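Local coordinates for protein deseasin MCP-01 (Pseudoalteromonas sp., PDB 3VV3) that breaks down collagen as a bacterial serine protease of the subtilisin family, with a calcium-binding catalytic domain, at residues N81-D86 and I153-G158; S68-I71 and I76-D79; A188-D193 and N219-S224; R42-G47 and A279-L284. All blocks are in the same frame, centred on the assembly; numbering follows the deposited sequence.

Contact 1: N81-D86 and I153-G158. With CA (calcium ion), chain C; CA (calcium ion), chain F.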
loop_
_atom_site.group_PDB
_atom_site.type_symbol
_atom_site.label_atom_id
_atom_site.label_comp_id
_atom_site.label_asym_id
_atom_site.label_seq_id
_atom_site.Cartn_x
_atom_site.Cartn_y
_atom_site.Cartn_z
ATOM N N ASN A 81 -28.716 0.051 17.940
ATOM C CA ASN A 81 -27.835 -0.907 17.285
ATOM C C ASN A 81 -26.458 -0.995 17.930
ATOM O O ASN A 81 -25.557 -1.666 17.411
ATOM C CB ASN A 81 -27.744 -0.663 15.771
ATOM C CG ASN A 81 -26.982 0.601 15.418
ATOM O OD1 ASN A 81 -26.697 1.442 16.275
ATOM N ND2 ASN A 81 -26.643 0.736 14.139
ATOM N N GLY A 82 -26.299 -0.327 19.068
ATOM C CA GLY A 82 -25.088 -0.480 19.860
ATOM C C GLY A 82 -24.086 0.644 19.681
ATOM O O GLY A 82 -23.083 0.703 20.389
ATOM N N TYR A 83 -24.355 1.530 18.726
ATOM C CA TYR A 83 -23.461 2.649 18.445
ATOM C C TYR A 83 -24.209 3.966 18.505
ATOM O O TYR A 83 -25.288 4.110 17.947
ATOM C CB TYR A 83 -22.782 2.470 17.073
ATOM C CG TYR A 83 -21.962 1.204 17.041
ATOM C CD1 TYR A 83 -20.646 1.201 17.481
ATOM C CD2 TYR A 83 -22.518 0.003 16.623
ATOM C CE1 TYR A 83 -19.903 0.038 17.486
ATOM C CE2 TYR A 83 -21.772 -1.177 16.624
ATOM C CZ TYR A 83 -20.466 -1.142 17.054
ATOM O OH TYR A 83 -19.702 -2.290 17.066
ATOM N N ILE A 84 -23.636 4.934 19.197
ATOM C CA ILE A 84 -24.283 6.230 19.335
ATOM C C ILE A 84 -24.025 7.145 18.140
ATOM O O ILE A 84 -22.883 7.336 17.722
ATOM C CB ILE A 84 -23.792 6.938 20.601
ATOM C CG1 ILE A 84 -24.264 6.174 21.841
ATOM C CG2 ILE A 84 -24.255 8.402 20.606
ATOM C CD1 ILE A 84 -23.564 6.612 23.130
ATOM N N ASP A 85 -25.090 7.716 17.588
ATOM C CA ASP A 85 -24.955 8.758 16.574
ATOM C C ASP A 85 -24.230 8.258 15.320
ATOM O O ASP A 85 -23.497 9.018 14.681
ATOM C CB ASP A 85 -24.247 10.000 17.157
ATOM C CG ASP A 85 -25.126 10.778 18.135
ATOM O OD1 ASP A 85 -26.321 10.455 18.234
ATOM O OD2 ASP A 85 -24.636 11.709 18.802
ATOM N N ASP A 86 -24.444 6.990 14.969
ATOM C CA ASP A 86 -23.849 6.423 13.756
ATOM C C ASP A 86 -24.627 6.846 12.509
ATOM O O ASP A 86 -25.403 6.083 11.934
ATOM C CB ASP A 86 -23.697 4.897 13.848
ATOM C CG ASP A 86 -25.017 4.176 13.998
ATOM O OD1 ASP A 86 -25.825 4.600 14.847
ATOM O OD2 ASP A 86 -25.235 3.183 13.275
ATOM N N ILE A 153 -18.314 -6.353 10.231
ATOM C CA ILE A 153 -19.221 -7.257 9.528
ATOM C C ILE A 153 -20.541 -7.406 10.285
ATOM O O ILE A 153 -21.613 -7.282 9.698
ATOM C CB ILE A 153 -18.566 -8.628 9.259
ATOM C CG1 ILE A 153 -17.317 -8.440 8.392
ATOM C CG2 ILE A 153 -19.567 -9.580 8.591
ATOM C CD1 ILE A 153 -16.373 -9.630 8.383
ATOM N N ASP A 154 -20.457 -7.632 11.591
ATOM C CA ASP A 154 -21.658 -7.725 12.418
ATOM C C ASP A 154 -22.508 -6.453 12.316
ATOM O O ASP A 154 -23.741 -6.521 12.265
ATOM C CB ASP A 154 -21.286 -7.974 13.884
ATOM C CG ASP A 154 -20.723 -9.371 14.129
ATOM O OD1 ASP A 154 -20.719 -10.215 13.207
ATOM O OD2 ASP A 154 -20.281 -9.621 15.274
ATOM N N TYR A 155 -21.853 -5.294 12.306
ATOM C CA TYR A 155 -22.575 -4.018 12.213
ATOM C C TYR A 155 -23.349 -3.929 10.907
ATOM O O TYR A 155 -24.528 -3.563 10.890
ATOM C CB TYR A 155 -21.599 -2.839 12.313
ATOM C CG TYR A 155 -22.190 -1.472 12.015
ATOM C CD1 TYR A 155 -22.946 -0.797 12.969
ATOM C CD2 TYR A 155 -21.945 -0.831 10.800
ATOM C CE1 TYR A 155 -23.480 0.464 12.709
ATOM C CE2 TYR A 155 -22.474 0.439 10.534
ATOM C CZ TYR A 155 -23.236 1.074 11.497
ATOM O OH TYR A 155 -23.753 2.326 11.253
ATOM N N MET A 156 -22.677 -4.266 9.814
ATOM C CA MET A 156 -23.294 -4.222 8.492
ATOM C C MET A 156 -24.447 -5.218 8.390
ATOM O O MET A 156 -25.498 -4.912 7.812
ATOM C CB MET A 156 -22.239 -4.511 7.408
ATOM C CG MET A 156 -21.093 -3.493 7.370
ATOM S SD MET A 156 -21.609 -1.894 6.697
ATOM C CE MET A 156 -20.053 -1.002 6.769
ATOM N N VAL A 157 -24.247 -6.417 8.929
ATOM C CA VAL A 157 -25.307 -7.427 8.917
ATOM C C VAL A 157 -26.492 -6.938 9.742
ATOM O O VAL A 157 -27.643 -7.126 9.352
ATOM C CB VAL A 157 -24.813 -8.777 9.439
ATOM C CG1 VAL A 157 -25.980 -9.756 9.591
ATOM C CG2 VAL A 157 -23.733 -9.333 8.495
ATOM N N GLY A 158 -26.203 -6.283 10.862
ATOM C CA GLY A 158 -27.241 -5.657 11.669
ATOM C C GLY A 158 -28.081 -4.670 10.865
ATOM O O GLY A 158 -29.313 -4.673 10.942
HETATM CA CA CA C . -27.190 3.897 16.582
HETATM CA CA CA F . -28.593 9.766 17.934
HETATM O O HOH W 1 -26.052 -2.326 12.924
#

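Contact 2: S68-I71 and I76-D79. With CA (calcium ion), chain F; CA (calcium ion), chain C.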
loop_
_atom_site.group_PDB
_atom_site.type_symbol
_atom_site.label_atom_id
_atom_site.label_comp_id
_atom_site.label_asym_id
_atom_site.label_seq_id
_atom_site.Cartn_x
_atom_site.Cartn_y
_atom_site.Cartn_z
ATOM N N SER A 68 -31.282 6.165 8.728
ATOM C CA SER A 68 -32.627 6.723 8.870
ATOM C C SER A 68 -33.131 6.594 10.305
ATOM O O SER A 68 -34.090 7.258 10.695
ATOM C CB SER A 68 -33.596 6.045 7.901
ATOM O OG SER A 68 -33.813 4.698 8.272
ATOM N N GLY A 69 -32.463 5.758 11.093
ATOM C CA GLY A 69 -32.890 5.500 12.463
ATOM C C GLY A 69 -32.132 6.279 13.525
ATOM O O GLY A 69 -32.371 6.091 14.723
ATOM N N GLU A 70 -31.214 7.140 13.095
ATOM C CA GLU A 70 -30.429 7.959 14.012
ATOM C C GLU A 70 -30.761 9.439 13.930
ATOM O O GLU A 70 -30.804 10.028 12.842
ATOM C CB GLU A 70 -28.923 7.784 13.757
ATOM C CG GLU A 70 -28.277 6.639 14.533
ATOM C CD GLU A 70 -28.035 6.983 15.988
ATOM O OE1 GLU A 70 -28.150 8.168 16.337
ATOM O OE2 GLU A 70 -27.714 6.087 16.781
ATOM N N ILE A 71 -30.991 10.036 15.093
ATOM C CA ILE A 71 -31.014 11.484 15.221
ATOM C C ILE A 71 -29.578 11.936 15.423
ATOM O O ILE A 71 -28.935 11.550 16.391
ATOM C CB ILE A 71 -31.848 11.918 16.440
ATOM C CG1 ILE A 71 -33.292 11.435 16.280
ATOM C CG2 ILE A 71 -31.771 13.422 16.623
ATOM C CD1 ILE A 71 -34.224 11.888 17.402
ATOM N N ILE A 76 -27.494 9.882 21.768
ATOM C CA ILE A 76 -28.298 8.697 22.034
ATOM C C ILE A 76 -28.206 7.734 20.854
ATOM O O ILE A 76 -28.213 8.154 19.695
ATOM C CB ILE A 76 -29.775 9.079 22.247
ATOM C CG1 ILE A 76 -29.897 10.007 23.464
ATOM C CG2 ILE A 76 -30.654 7.829 22.398
ATOM C CD1 ILE A 76 -31.299 10.546 23.670
ATOM N N ASP A 77 -28.113 6.448 21.161
ATOM C CA ASP A 77 -28.210 5.383 20.161
ATOM C C ASP A 77 -29.688 5.144 19.820
ATOM O O ASP A 77 -30.285 4.189 20.314
ATOM C CB ASP A 77 -27.564 4.109 20.741
ATOM C CG ASP A 77 -27.729 2.885 19.849
ATOM O OD1 ASP A 77 -28.093 3.038 18.670
ATOM O OD2 ASP A 77 -27.514 1.758 20.346
ATOM N N ASN A 78 -30.275 5.991 18.964
ATOM C CA ASN A 78 -31.743 5.988 18.799
ATOM C C ASN A 78 -32.294 4.695 18.227
ATOM O O ASN A 78 -33.391 4.269 18.599
ATOM C CB ASN A 78 -32.250 7.160 17.948
ATOM C CG ASN A 78 -31.734 8.495 18.424
ATOM O OD1 ASN A 78 -32.317 9.150 19.309
ATOM N ND2 ASN A 78 -30.637 8.915 17.836
ATOM N N ASP A 79 -31.538 4.069 17.323
ATOM C CA ASP A 79 -31.993 2.834 16.694
ATOM C C ASP A 79 -31.591 1.579 17.464
ATOM O O ASP A 79 -31.933 0.469 17.065
ATOM C CB ASP A 79 -31.587 2.751 15.208
ATOM C CG ASP A 79 -30.092 2.880 14.985
ATOM O OD1 ASP A 79 -29.411 3.432 15.860
ATOM O OD2 ASP A 79 -29.599 2.444 13.920
HETATM CA CA CA F . -28.593 9.766 17.934
HETATM CA CA CA C . -27.190 3.897 16.582
HETATM O O HOH W 2 -34.748 5.042 15.570
#

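Contact 3: A188-D193 and N219-S224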
loop_
_atom_site.group_PDB
_atom_site.type_symbol
_atom_site.label_atom_id
_atom_site.label_comp_id
_atom_site.label_asym_id
_atom_site.label_seq_id
_atom_site.Cartn_x
_atom_site.Cartn_y
_atom_site.Cartn_z
ATOM N N ALA A 188 -22.758 -15.502 8.701
ATOM C CA ALA A 188 -23.939 -14.744 9.093
ATOM C C ALA A 188 -24.312 -13.744 8.009
ATOM O O ALA A 188 -25.495 -13.512 7.751
ATOM C CB ALA A 188 -23.731 -14.031 10.423
ATOM N N SER A 189 -23.302 -13.131 7.390
ATOM C CA SER A 189 -23.567 -12.201 6.305
ATOM C C SER A 189 -24.228 -12.929 5.126
ATOM O O SER A 189 -25.096 -12.364 4.450
ATOM C CB SER A 189 -22.295 -11.452 5.873
ATOM O OG SER A 189 -21.435 -12.279 5.116
ATOM N N GLU A 190 -23.841 -14.180 4.884
ATOM C CA GLU A 190 -24.480 -14.947 3.817
ATOM C C GLU A 190 -25.960 -15.162 4.104
ATOM O O GLU A 190 -26.790 -15.055 3.207
ATOM C CB GLU A 190 -23.797 -16.304 3.584
ATOM C CG GLU A 190 -24.406 -17.040 2.382
ATOM C CD GLU A 190 -23.708 -18.341 2.035
ATOM O OE1 GLU A 190 -22.807 -18.766 2.787
ATOM O OE2 GLU A 190 -24.074 -18.944 0.998
ATOM N N GLN A 191 -26.299 -15.469 5.351
ATOM C CA GLN A 191 -27.703 -15.704 5.676
ATOM C C GLN A 191 -28.510 -14.413 5.499
ATOM O O GLN A 191 -29.721 -14.458 5.269
ATOM C CB GLN A 191 -27.876 -16.274 7.097
ATOM C CG GLN A 191 -26.918 -17.414 7.468
ATOM C CD GLN A 191 -26.804 -18.502 6.404
ATOM O OE1 GLN A 191 -27.801 -19.103 5.993
ATOM N NE2 GLN A 191 -25.573 -18.773 5.965
ATOM N N ALA A 192 -27.827 -13.270 5.585
ATOM C CA ALA A 192 -28.461 -11.961 5.398
ATOM C C ALA A 192 -28.486 -11.491 3.938
ATOM O O ALA A 192 -28.905 -10.366 3.648
ATOM C CB ALA A 192 -27.780 -10.910 6.280
ATOM N N ASP A 193 -28.025 -12.349 3.031
ATOM C CA ASP A 193 -27.999 -12.076 1.587
ATOM C C ASP A 193 -26.998 -10.999 1.189
ATOM O O ASP A 193 -27.276 -10.161 0.326
ATOM C CB ASP A 193 -29.399 -11.739 1.055
ATOM C CG ASP A 193 -30.414 -12.842 1.344
ATOM O OD1 ASP A 193 -30.093 -14.028 1.131
ATOM O OD2 ASP A 193 -31.538 -12.514 1.785
ATOM N N ASN A 219 -16.452 -19.753 2.146
ATOM C CA ASN A 219 -17.831 -19.293 2.187
ATOM C C ASN A 219 -18.337 -18.968 0.779
ATOM O O ASN A 219 -17.655 -18.298 0.002
ATOM C CB ASN A 219 -17.941 -18.066 3.097
ATOM C CG ASN A 219 -17.555 -18.364 4.541
ATOM O OD1 ASN A 219 -18.390 -18.263 5.440
ATOM N ND2 ASN A 219 -16.301 -18.732 4.769
ATOM N N ASP A 220 -19.528 -19.448 0.438
ATOM C CA ASP A 220 -20.042 -19.244 -0.918
ATOM C C ASP A 220 -20.255 -17.775 -1.314
ATOM O O ASP A 220 -20.232 -17.446 -2.502
ATOM C CB ASP A 220 -21.332 -20.032 -1.142
ATOM C CG ASP A 220 -21.092 -21.525 -1.280
ATOM O OD1 ASP A 220 -20.021 -21.920 -1.798
ATOM O OD2 ASP A 220 -21.984 -22.305 -0.880
ATOM N N ASN A 221 -20.471 -16.895 -0.338
ATOM C CA ASN A 221 -20.737 -15.490 -0.665
ATOM C C ASN A 221 -19.467 -14.642 -0.758
ATOM O O ASN A 221 -19.533 -13.435 -0.984
ATOM C CB ASN A 221 -21.706 -14.859 0.339
ATOM C CG ASN A 221 -21.134 -14.812 1.739
ATOM O OD1 ASN A 221 -20.427 -15.730 2.160
ATOM N ND2 ASN A 221 -21.435 -13.743 2.470
ATOM N N VAL A 222 -18.311 -15.269 -0.578
ATOM C CA VAL A 222 -17.047 -14.562 -0.762
ATOM C C VAL A 222 -16.697 -14.514 -2.248
ATOM O O VAL A 222 -16.680 -15.546 -2.919
ATOM C CB VAL A 222 -15.896 -15.239 0.027
ATOM C CG1 VAL A 222 -14.540 -14.664 -0.369
ATOM C CG2 VAL A 222 -16.129 -15.106 1.540
ATOM N N LEU A 223 -16.438 -13.313 -2.761
ATOM C CA LEU A 223 -16.048 -13.144 -4.152
ATOM C C LEU A 223 -14.648 -12.530 -4.153
ATOM O O LEU A 223 -14.471 -11.389 -3.748
ATOM C CB LEU A 223 -17.067 -12.265 -4.883
ATOM C CG LEU A 223 -16.771 -11.814 -6.320
ATOM C CD1 LEU A 223 -16.423 -12.993 -7.219
ATOM C CD2 LEU A 223 -17.948 -11.031 -6.884
ATOM N N SER A 224 -13.658 -13.320 -4.570
ATOM C CA SER A 224 -12.242 -12.974 -4.417
ATOM C C SER A 224 -11.687 -12.431 -5.713
ATOM O O SER A 224 -11.815 -13.071 -6.761
ATOM C CB SER A 224 -11.409 -14.202 -4.006
ATOM O OG SER A 224 -11.816 -14.691 -2.750
HETATM O O HOH W 3 -21.106 -20.820 2.369
HETATM O O HOH W 4 -24.038 -21.631 0.648
#

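Contact 4: R42-G47 and A279-L284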
loop_
_atom_site.group_PDB
_atom_site.type_symbol
_atom_site.label_atom_id
_atom_site.label_comp_id
_atom_site.label_asym_id
_atom_site.label_seq_id
_atom_site.Cartn_x
_atom_site.Cartn_y
_atom_site.Cartn_z
ATOM N N ARG A 42 -29.293 5.577 -5.082
ATOM C CA ARG A 42 -29.015 5.842 -3.673
ATOM C C ARG A 42 -29.693 4.801 -2.782
ATOM O O ARG A 42 -29.323 4.633 -1.625
ATOM C CB ARG A 42 -29.490 7.247 -3.275
ATOM C CG ARG A 42 -28.552 8.381 -3.666
ATOM C CD ARG A 42 -27.559 8.681 -2.556
ATOM N NE ARG A 42 -28.198 8.787 -1.243
ATOM C CZ ARG A 42 -27.554 9.116 -0.123
ATOM N NH1 ARG A 42 -26.258 9.388 -0.162
ATOM N NH2 ARG A 42 -28.203 9.182 1.036
ATOM N N ASP A 43 -30.701 4.115 -3.312
ATOM C CA ASP A 43 -31.390 3.088 -2.533
ATOM C C ASP A 43 -30.572 1.814 -2.350
ATOM O O ASP A 43 -30.903 0.982 -1.502
ATOM C CB ASP A 43 -32.739 2.743 -3.151
ATOM C CG ASP A 43 -33.821 3.718 -2.743
ATOM O OD1 ASP A 43 -33.601 4.499 -1.791
ATOM O OD2 ASP A 43 -34.895 3.687 -3.359
ATOM N N VAL A 44 -29.514 1.665 -3.144
ATOM C CA VAL A 44 -28.593 0.538 -2.989
ATOM C C VAL A 44 -27.478 0.939 -2.033
ATOM O O VAL A 44 -26.829 1.958 -2.231
ATOM C CB VAL A 44 -27.984 0.123 -4.351
ATOM C CG1 VAL A 44 -26.933 -0.977 -4.163
ATOM C CG2 VAL A 44 -29.070 -0.348 -5.301
ATOM N N VAL A 45 -27.258 0.141 -0.992
ATOM C CA VAL A 45 -26.293 0.503 0.032
ATOM C C VAL A 45 -25.099 -0.439 -0.024
ATOM O O VAL A 45 -25.260 -1.649 -0.083
ATOM C CB VAL A 45 -26.934 0.465 1.435
ATOM C CG1 VAL A 45 -25.956 0.983 2.475
ATOM C CG2 VAL A 45 -28.221 1.287 1.442
ATOM N N VAL A 46 -23.900 0.133 -0.031
ATOM C CA VAL A 46 -22.679 -0.660 -0.035
ATOM C C VAL A 46 -21.866 -0.339 1.212
ATOM O O VAL A 46 -21.647 0.826 1.532
ATOM C CB VAL A 46 -21.810 -0.354 -1.272
ATOM C CG1 VAL A 46 -20.535 -1.190 -1.243
ATOM C CG2 VAL A 46 -22.582 -0.634 -2.554
ATOM N N GLY A 47 -21.408 -1.369 1.913
ATOM C CA GLY A 47 -20.581 -1.159 3.087
ATOM C C GLY A 47 -19.107 -1.247 2.743
ATOM O O GLY A 47 -18.689 -2.154 2.022
ATOM N N ALA A 279 -19.688 -2.719 -9.231
ATOM C CA ALA A 279 -20.469 -3.404 -10.253
ATOM C C ALA A 279 -21.630 -4.192 -9.637
ATOM O O ALA A 279 -22.730 -4.213 -10.189
ATOM C CB ALA A 279 -19.587 -4.308 -11.107
ATOM N N ALA A 280 -21.386 -4.831 -8.494
ATOM C CA ALA A 280 -22.441 -5.574 -7.814
ATOM C C ALA A 280 -23.577 -4.632 -7.445
ATOM O O ALA A 280 -24.753 -4.951 -7.662
ATOM C CB ALA A 280 -21.901 -6.285 -6.564
ATOM N N ALA A 281 -23.232 -3.477 -6.882
ATOM C CA ALA A 281 -24.247 -2.486 -6.515
ATOM C C ALA A 281 -25.018 -1.997 -7.741
ATOM O O ALA A 281 -26.236 -1.806 -7.679
ATOM C CB ALA A 281 -23.619 -1.318 -5.773
ATOM N N LEU A 282 -24.313 -1.789 -8.853
ATOM C CA LEU A 282 -24.972 -1.347 -10.085
ATOM C C LEU A 282 -25.959 -2.397 -10.598
ATOM O O LEU A 282 -27.080 -2.067 -11.008
ATOM C CB LEU A 282 -23.941 -0.990 -11.172
ATOM C CG LEU A 282 -24.508 -0.168 -12.340
ATOM C CD1 LEU A 282 -25.126 1.121 -11.807
ATOM C CD2 LEU A 282 -23.427 0.159 -13.356
ATOM N N VAL A 283 -25.553 -3.661 -10.556
ATOM C CA VAL A 283 -26.432 -4.765 -10.932
ATOM C C VAL A 283 -27.700 -4.761 -10.068
ATOM O O VAL A 283 -28.806 -4.945 -10.569
ATOM C CB VAL A 283 -25.718 -6.131 -10.802
ATOM C CG1 VAL A 283 -26.720 -7.272 -10.902
ATOM C CG2 VAL A 283 -24.618 -6.277 -11.867
ATOM N N LEU A 284 -27.534 -4.538 -8.768
ATOM C CA LEU A 284 -28.672 -4.573 -7.850
ATOM C C LEU A 284 -29.587 -3.364 -8.036
ATOM O O LEU A 284 -30.692 -3.326 -7.490
ATOM C CB LEU A 284 -28.189 -4.664 -6.404
ATOM C CG LEU A 284 -27.583 -6.008 -5.993
ATOM C CD1 LEU A 284 -26.892 -5.885 -4.628
ATOM C CD2 LEU A 284 -28.660 -7.079 -5.951
#

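Contact 1: N81-D86 and I153-G158
A trans first torsion (chi1 171°) carries the ring of Tyr155 off helix 146-161 toward the loop 81-86, where Asp86, its CG set between backbone N and carbonyl carbon (chi1 62°), meets the phenol. The loop belongs to a two-calcium site of this subtilase; Asn81, Tyr83 and Asp86 follow Asp77 and Asp79 in a ligand spacing that recalls the calcium loop of an EF-hand. Asp86 OD1 binds one calcium at 2.3 Å and Asn81 OD1 binds the same ion at 2.5 Å, while Asp86 OD2 turns to the protein. Tyr155 OH donates to the anti lone pair of Asp86 OD2 over 2.6 Å, the oxygen lying at the edge of the ring, near its plane. Asn81 ND2 gives the same oxygen an almost straight bond of 3.0 Å on the syn side, somewhat out of the carboxylate plane. Metal on one oxygen and at least two donors on the other fix the rotation of the carboxylate and would probably spread its charge. Next to this polar cluster the edge of Tyr155 is turned to the face of Tyr83 in an offset edge-to-face pair, planes 89° apart and centroids separated by 5.5 Å. Ile90 of strand 89-91 touches both rings, placing the calcium loop against the body of the fold. A water donates to Tyr155 O over 2.8 Å and takes a weak bond from Asn81 ND2.

Contact 2: S68-I71 and I76-D79
Glu70, whose carboxylate lies between two calcium ions, meets Asn78 and Asp79, and these three carry most of the buried surface. The motif is a dinuclear calcium site in a surface loop, bridged by a single carboxylate. The side chain of Glu70 bends at its second torsion (chi2 -77°) and presents one oxygen to each metal: Glu70 OE1 lies 2.3 Å from one ion, and OE2 is equally close to the other. The first ion is shared with the carbonyls of Ile71 and Ile76, the second with Asp77 and Asp79. Asn78 reaches the first ion with its amide. As modelled, Asn78 ND2 sits 2.2 Å from that calcium and 3.0 Å from Ile71 N; since calcium takes oxygen ligands and the backbone N-H is itself a donor, the amide is probably turned over, and the modelled bond from Asn78 ND2 to Glu70 OE1 is doubtful. Asp79 comes across Glu70 with the carboxylate planes 85° apart; Asp79 OD1 binds the second ion at 2.4 Å, while OD2 has a partner in Asn67. Asp74 and Asp85 serve the first calcium, Asn81, Tyr83 and Asp86 the second. The backbones run close enough that a side chain at Gly69 would collide with the CB of Asp79. Beside them Gly69 O packs 3.4 Å from Asn78 CB and accepts a hydrogen bond from a water 2.7 Å away.

Contact 3: A188-D193 and N219-S224
Glu190, in the last turn of helix 180-191, and Asn221, in a type I turn from Asn219 to Val222, bring their CA atoms to 5.9 Å, and just beyond Glu190 the helix closes in a Schellman motif at Asp193. With CG opposite its backbone N (chi1 -175°) and the chain extended beyond, Glu190 lies along the amide of Asn221, whose CG is 3.6 Å from CB of Glu190; amide and carboxylate are stacked, their planes 13° apart. Asn221 ND2 then reaches past Glu190 to Ser189 OG, a bent hydrogen bond of 3.0 Å that lies in the amide plane. The same nitrogen donates to the carbonyl of Ile194, and Ser189 OG in turn is bonded to the carbonyl of Ile186. In the three-layer alpha/beta fold of subtilases, the turn leads into strand 222-228, neighbour to strand 195-199 in the central parallel sheet, so the asparagine ties the end of a covering helix to the entry of a strand. A leucine in its place would probably leave the Ile194 carbonyl without this donor and take from Ser189 OG its partner across the contact. The outer side is wet. One water donates to Glu190 OE1 over 2.7 Å and accepts from Asp220 N over 2.8 Å, while a second donates to both Glu190 OE2 and Asp220 OD2, like-charged oxygens that stand 4.4 Å apart.

Contact 4: R42-G47 and A279-L284
Val46 and Val44 press their methyls on Ala281, where helix 269-284 lies against the start of strand 45-50. Here the packing is tight. Val46 CG2 stands 3.5 Å from Ala281 CB, closer than carbons usually settle, and Val44 CG1 comes within 3.7 Å of the same methyl, so the alanine is gripped by two valines two residues apart, one just before the strand and one within it, both turned toward the helix. Because CG1 of Val44 is trans to the backbone N (chi1 175°), it points at the helix and also lies 3.7 Å from Ala281 O. The other part is looser: Leu284, partly exposed, offers its CB to Val44 CG1 at 4.5 Å, while Val44 CG2 keeps 4.0 Å from Leu284 O. Leu284 spreads instead over Val168 and Leu295. Trimming Val44 to an alanine would probably open a gap beside Ala281 and take away the apolar contact with Leu284 CB. In subtilisins this helix starts at the nucleophilic serine, so the contact joins a later part of it to the central sheet. With only methyls, methylenes and carbonyl oxygens meeting, the fit rests on shape and the burial of apolar surface rather than on directional bonds.

Overall arrangement
The four contacts run from a metal-bound surface loop to the core of one subtilase domain. Contact 4 closes the widest loop in sequence, with contacts 2, 1 and 3 nested inside it in that order. Contacts 1 and 2 share two calcium ions, their centres 11 Å apart, so that metal binding and the docking of the loop on helix 146-161 are probably coupled. That helix links onward: Val157 packs on Ser189 and Ala192 of contact 3, and Met156 on Gly47 of contact 4. Contacts 3 and 4, centres 16 Å apart, reach the same parallel sheet through strands 222-228 and 45-50. Among these four, metal and polar bonds dominate in the outer contacts 1 and 2, apolar fit in the buried contact 4.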